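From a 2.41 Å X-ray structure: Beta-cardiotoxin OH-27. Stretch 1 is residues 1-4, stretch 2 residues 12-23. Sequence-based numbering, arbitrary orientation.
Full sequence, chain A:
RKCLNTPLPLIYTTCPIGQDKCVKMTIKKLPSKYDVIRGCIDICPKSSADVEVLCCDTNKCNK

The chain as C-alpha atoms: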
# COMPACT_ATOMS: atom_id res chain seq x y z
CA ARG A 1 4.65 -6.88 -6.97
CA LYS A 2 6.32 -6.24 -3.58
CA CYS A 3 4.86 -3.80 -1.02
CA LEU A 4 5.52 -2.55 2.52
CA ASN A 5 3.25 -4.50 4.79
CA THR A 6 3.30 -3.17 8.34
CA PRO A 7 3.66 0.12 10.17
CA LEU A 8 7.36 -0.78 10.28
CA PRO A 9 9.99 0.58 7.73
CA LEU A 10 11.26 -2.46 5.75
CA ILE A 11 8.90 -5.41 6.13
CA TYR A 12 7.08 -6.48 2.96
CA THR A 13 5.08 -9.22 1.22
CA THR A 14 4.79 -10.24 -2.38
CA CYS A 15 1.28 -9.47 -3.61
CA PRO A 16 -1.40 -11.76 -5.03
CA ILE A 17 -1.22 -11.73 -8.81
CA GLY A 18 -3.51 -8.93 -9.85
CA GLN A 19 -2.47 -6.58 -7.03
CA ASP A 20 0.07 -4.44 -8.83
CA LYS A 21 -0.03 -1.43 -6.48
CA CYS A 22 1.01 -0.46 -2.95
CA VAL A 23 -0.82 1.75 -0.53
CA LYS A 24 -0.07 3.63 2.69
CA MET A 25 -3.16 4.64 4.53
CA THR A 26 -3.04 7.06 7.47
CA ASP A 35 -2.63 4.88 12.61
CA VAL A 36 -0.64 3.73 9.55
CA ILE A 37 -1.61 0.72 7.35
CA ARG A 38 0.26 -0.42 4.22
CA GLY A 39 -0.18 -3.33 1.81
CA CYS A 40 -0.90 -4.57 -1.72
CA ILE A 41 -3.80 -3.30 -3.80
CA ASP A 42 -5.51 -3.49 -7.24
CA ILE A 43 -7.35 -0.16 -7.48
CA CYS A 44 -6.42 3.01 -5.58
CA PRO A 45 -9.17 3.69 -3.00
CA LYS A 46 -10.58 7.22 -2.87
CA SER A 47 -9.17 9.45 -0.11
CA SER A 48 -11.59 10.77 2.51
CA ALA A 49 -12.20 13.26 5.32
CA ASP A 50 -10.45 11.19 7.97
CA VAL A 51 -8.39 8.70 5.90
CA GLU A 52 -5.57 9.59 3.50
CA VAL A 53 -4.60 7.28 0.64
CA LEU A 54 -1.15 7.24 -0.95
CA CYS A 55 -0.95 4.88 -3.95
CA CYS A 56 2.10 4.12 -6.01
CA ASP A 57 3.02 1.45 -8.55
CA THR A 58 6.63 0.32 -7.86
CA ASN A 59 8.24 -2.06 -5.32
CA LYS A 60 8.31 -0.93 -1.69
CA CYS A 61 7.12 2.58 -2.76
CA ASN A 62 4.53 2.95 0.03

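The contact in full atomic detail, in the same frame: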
# COMPACT_ATOMS: atom_id res chain seq x y z
N ARG A 1 4.16 -5.49 -7.23
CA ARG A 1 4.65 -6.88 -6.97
C ARG A 1 5.01 -7.04 -5.49
O ARG A 1 4.41 -7.87 -4.80
CB ARG A 1 5.86 -7.25 -7.86
CG ARG A 1 5.89 -6.58 -9.26
CD ARG A 1 7.18 -6.88 -10.02
NE ARG A 1 7.77 -5.65 -10.55
CZ ARG A 1 7.56 -5.16 -11.77
NH1 ARG A 1 6.75 -5.78 -12.63
NH2 ARG A 1 8.15 -4.03 -12.12
N LYS A 2 5.97 -6.26 -5.01
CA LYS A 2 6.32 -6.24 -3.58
C LYS A 2 5.86 -4.93 -2.92
O LYS A 2 5.97 -3.86 -3.52
CB LYS A 2 7.83 -6.41 -3.38
CG LYS A 2 8.41 -7.81 -3.74
CD LYS A 2 9.94 -7.75 -3.73
CE LYS A 2 10.63 -9.05 -4.20
NZ LYS A 2 12.13 -8.99 -4.03
N CYS A 3 5.33 -5.01 -1.70
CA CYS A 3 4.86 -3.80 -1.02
C CYS A 3 5.18 -3.82 0.45
O CYS A 3 5.18 -4.90 1.03
CB CYS A 3 3.34 -3.63 -1.13
SG CYS A 3 2.67 -3.36 -2.77
N LEU A 4 5.40 -2.64 1.05
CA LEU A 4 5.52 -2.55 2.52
C LEU A 4 4.17 -2.94 3.15
O LEU A 4 3.08 -2.60 2.64
CB LEU A 4 6.03 -1.17 3.01
CG LEU A 4 7.49 -0.77 2.65
CD1 LEU A 4 7.95 0.39 3.52
CD2 LEU A 4 8.46 -1.87 2.86
N TYR A 12 7.89 -6.42 4.17
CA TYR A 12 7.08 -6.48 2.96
C TYR A 12 6.47 -7.87 2.73
O TYR A 12 6.88 -8.83 3.37
CB TYR A 12 7.92 -6.07 1.74
CG TYR A 12 8.98 -7.08 1.38
CD1 TYR A 12 8.67 -8.18 0.57
CD2 TYR A 12 10.30 -6.95 1.84
CE1 TYR A 12 9.63 -9.12 0.24
CE2 TYR A 12 11.27 -7.90 1.51
CZ TYR A 12 10.92 -8.98 0.72
OH TYR A 12 11.86 -9.91 0.37
N THR A 13 5.49 -7.95 1.83
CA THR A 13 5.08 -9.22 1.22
C THR A 13 5.11 -9.04 -0.28
O THR A 13 5.13 -7.90 -0.80
CB THR A 13 3.61 -9.65 1.54
OG1 THR A 13 2.92 -8.61 2.23
CG2 THR A 13 3.54 -10.96 2.34
N THR A 14 5.13 -10.19 -0.97
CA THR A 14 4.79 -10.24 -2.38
C THR A 14 3.27 -10.33 -2.49
O THR A 14 2.60 -11.02 -1.71
CB THR A 14 5.46 -11.42 -3.07
OG1 THR A 14 6.73 -11.66 -2.46
CG2 THR A 14 5.65 -11.12 -4.54
N CYS A 15 2.72 -9.60 -3.46
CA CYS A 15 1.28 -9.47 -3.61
C CYS A 15 0.67 -10.65 -4.37
O CYS A 15 1.37 -11.31 -5.14
CB CYS A 15 0.98 -8.18 -4.37
SG CYS A 15 1.91 -6.78 -3.77
N PRO A 16 -0.62 -10.92 -4.12
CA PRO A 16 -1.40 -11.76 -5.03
C PRO A 16 -1.29 -11.23 -6.45
O PRO A 16 -1.33 -10.01 -6.66
CB PRO A 16 -2.85 -11.58 -4.54
CG PRO A 16 -2.76 -11.11 -3.17
CD PRO A 16 -1.33 -10.70 -2.85
N ILE A 17 -1.15 -12.13 -7.42
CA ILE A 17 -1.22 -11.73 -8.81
C ILE A 17 -2.49 -10.91 -8.96
O ILE A 17 -3.56 -11.27 -8.42
CB ILE A 17 -1.28 -12.95 -9.79
CG1 ILE A 17 -0.26 -14.03 -9.38
CG2 ILE A 17 -1.12 -12.51 -11.25
CD1 ILE A 17 0.09 -15.03 -10.47
N GLY A 18 -2.38 -9.81 -9.68
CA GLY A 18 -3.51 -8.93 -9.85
C GLY A 18 -3.45 -7.71 -8.97
O GLY A 18 -4.19 -6.76 -9.21
N GLN A 19 -2.58 -7.72 -7.96
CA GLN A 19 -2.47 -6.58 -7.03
C GLN A 19 -1.17 -5.84 -7.26
O GLN A 19 -0.20 -6.01 -6.52
CB GLN A 19 -2.63 -7.00 -5.55
CG GLN A 19 -3.95 -7.77 -5.24
CD GLN A 19 -4.47 -7.57 -3.80
OE1 GLN A 19 -4.11 -6.61 -3.11
NE2 GLN A 19 -5.34 -8.47 -3.37
N ASP A 20 -1.17 -4.99 -8.28
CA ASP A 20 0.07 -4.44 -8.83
C ASP A 20 0.50 -3.14 -8.18
O ASP A 20 1.47 -2.54 -8.60
CB ASP A 20 -0.05 -4.26 -10.36
CG ASP A 20 0.24 -5.55 -11.13
OD1 ASP A 20 0.95 -6.42 -10.56
OD2 ASP A 20 -0.25 -5.70 -12.28
N LYS A 21 -0.23 -2.72 -7.14
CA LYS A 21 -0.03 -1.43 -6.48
C LYS A 21 0.13 -1.52 -4.95
O LYS A 21 -0.21 -2.52 -4.33
CB LYS A 21 -1.17 -0.48 -6.86
CG LYS A 21 -0.95 0.20 -8.20
CD LYS A 21 -2.22 0.74 -8.83
CE LYS A 21 -2.03 0.74 -10.36
NZ LYS A 21 -2.75 1.84 -11.06
N CYS A 22 0.68 -0.45 -4.36
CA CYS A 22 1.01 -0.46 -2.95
C CYS A 22 0.33 0.75 -2.39
O CYS A 22 0.16 1.73 -3.08
CB CYS A 22 2.53 -0.35 -2.73
SG CYS A 22 3.51 -1.66 -3.47
N VAL A 23 -0.02 0.69 -1.12
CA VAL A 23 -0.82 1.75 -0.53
C VAL A 23 -0.34 1.96 0.89
O VAL A 23 0.11 1.02 1.54
CB VAL A 23 -2.36 1.42 -0.63
CG1 VAL A 23 -2.71 0.10 0.08
CG2 VAL A 23 -3.22 2.61 -0.16

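The N-terminal strand, Lys-2 to Leu-4, is held to the antiparallel strand Tyr-12 to Thr-14 by backbone hydrogen bonds. Cys-3 and Thr-13 form a reciprocal pair, with Cys-3 N donating to Thr-13 O (3.0 Å) and Thr-13 N to Cys-3 O (3.2 Å). Just beyond the strand, Cys-15 N donates to Arg-1 O at 2.8 Å, although that carbonyl is less surely placed. CA-H...O contacts fill in between, among them Lys-2 CA to Thr-13 O at 3.4 Å. The bonds use main-chain atoms and so ask nothing of the side chains; Thr-13 and Thr-14 are both exposed, where a small polar residue is well suited.

The covalent tie is the disulfide between Cys-3 SG and Cys-22 SG (2.0 Å, chi3 -81°), both cysteines in the m rotamer. It joins strand 2-4 to strand 21-23, which runs nearly parallel to it with the axes 6.8 Å apart. The bridge is buried, and Cys-15 SG packs 3.6 Å from Cys-3 SG, so compact, apolar sulfur fills this space.

On the sheet face shared by Lys-2 and Thr-14, the extended aliphatic chain of Lys-2 brings CD to 4.2 Å from Tyr-12 CE1. Leu-4, itself buried, adds a looser apolar contact, CD2 to Tyr-12 CB at 4.4 Å. Together the stretches bury 528 Å².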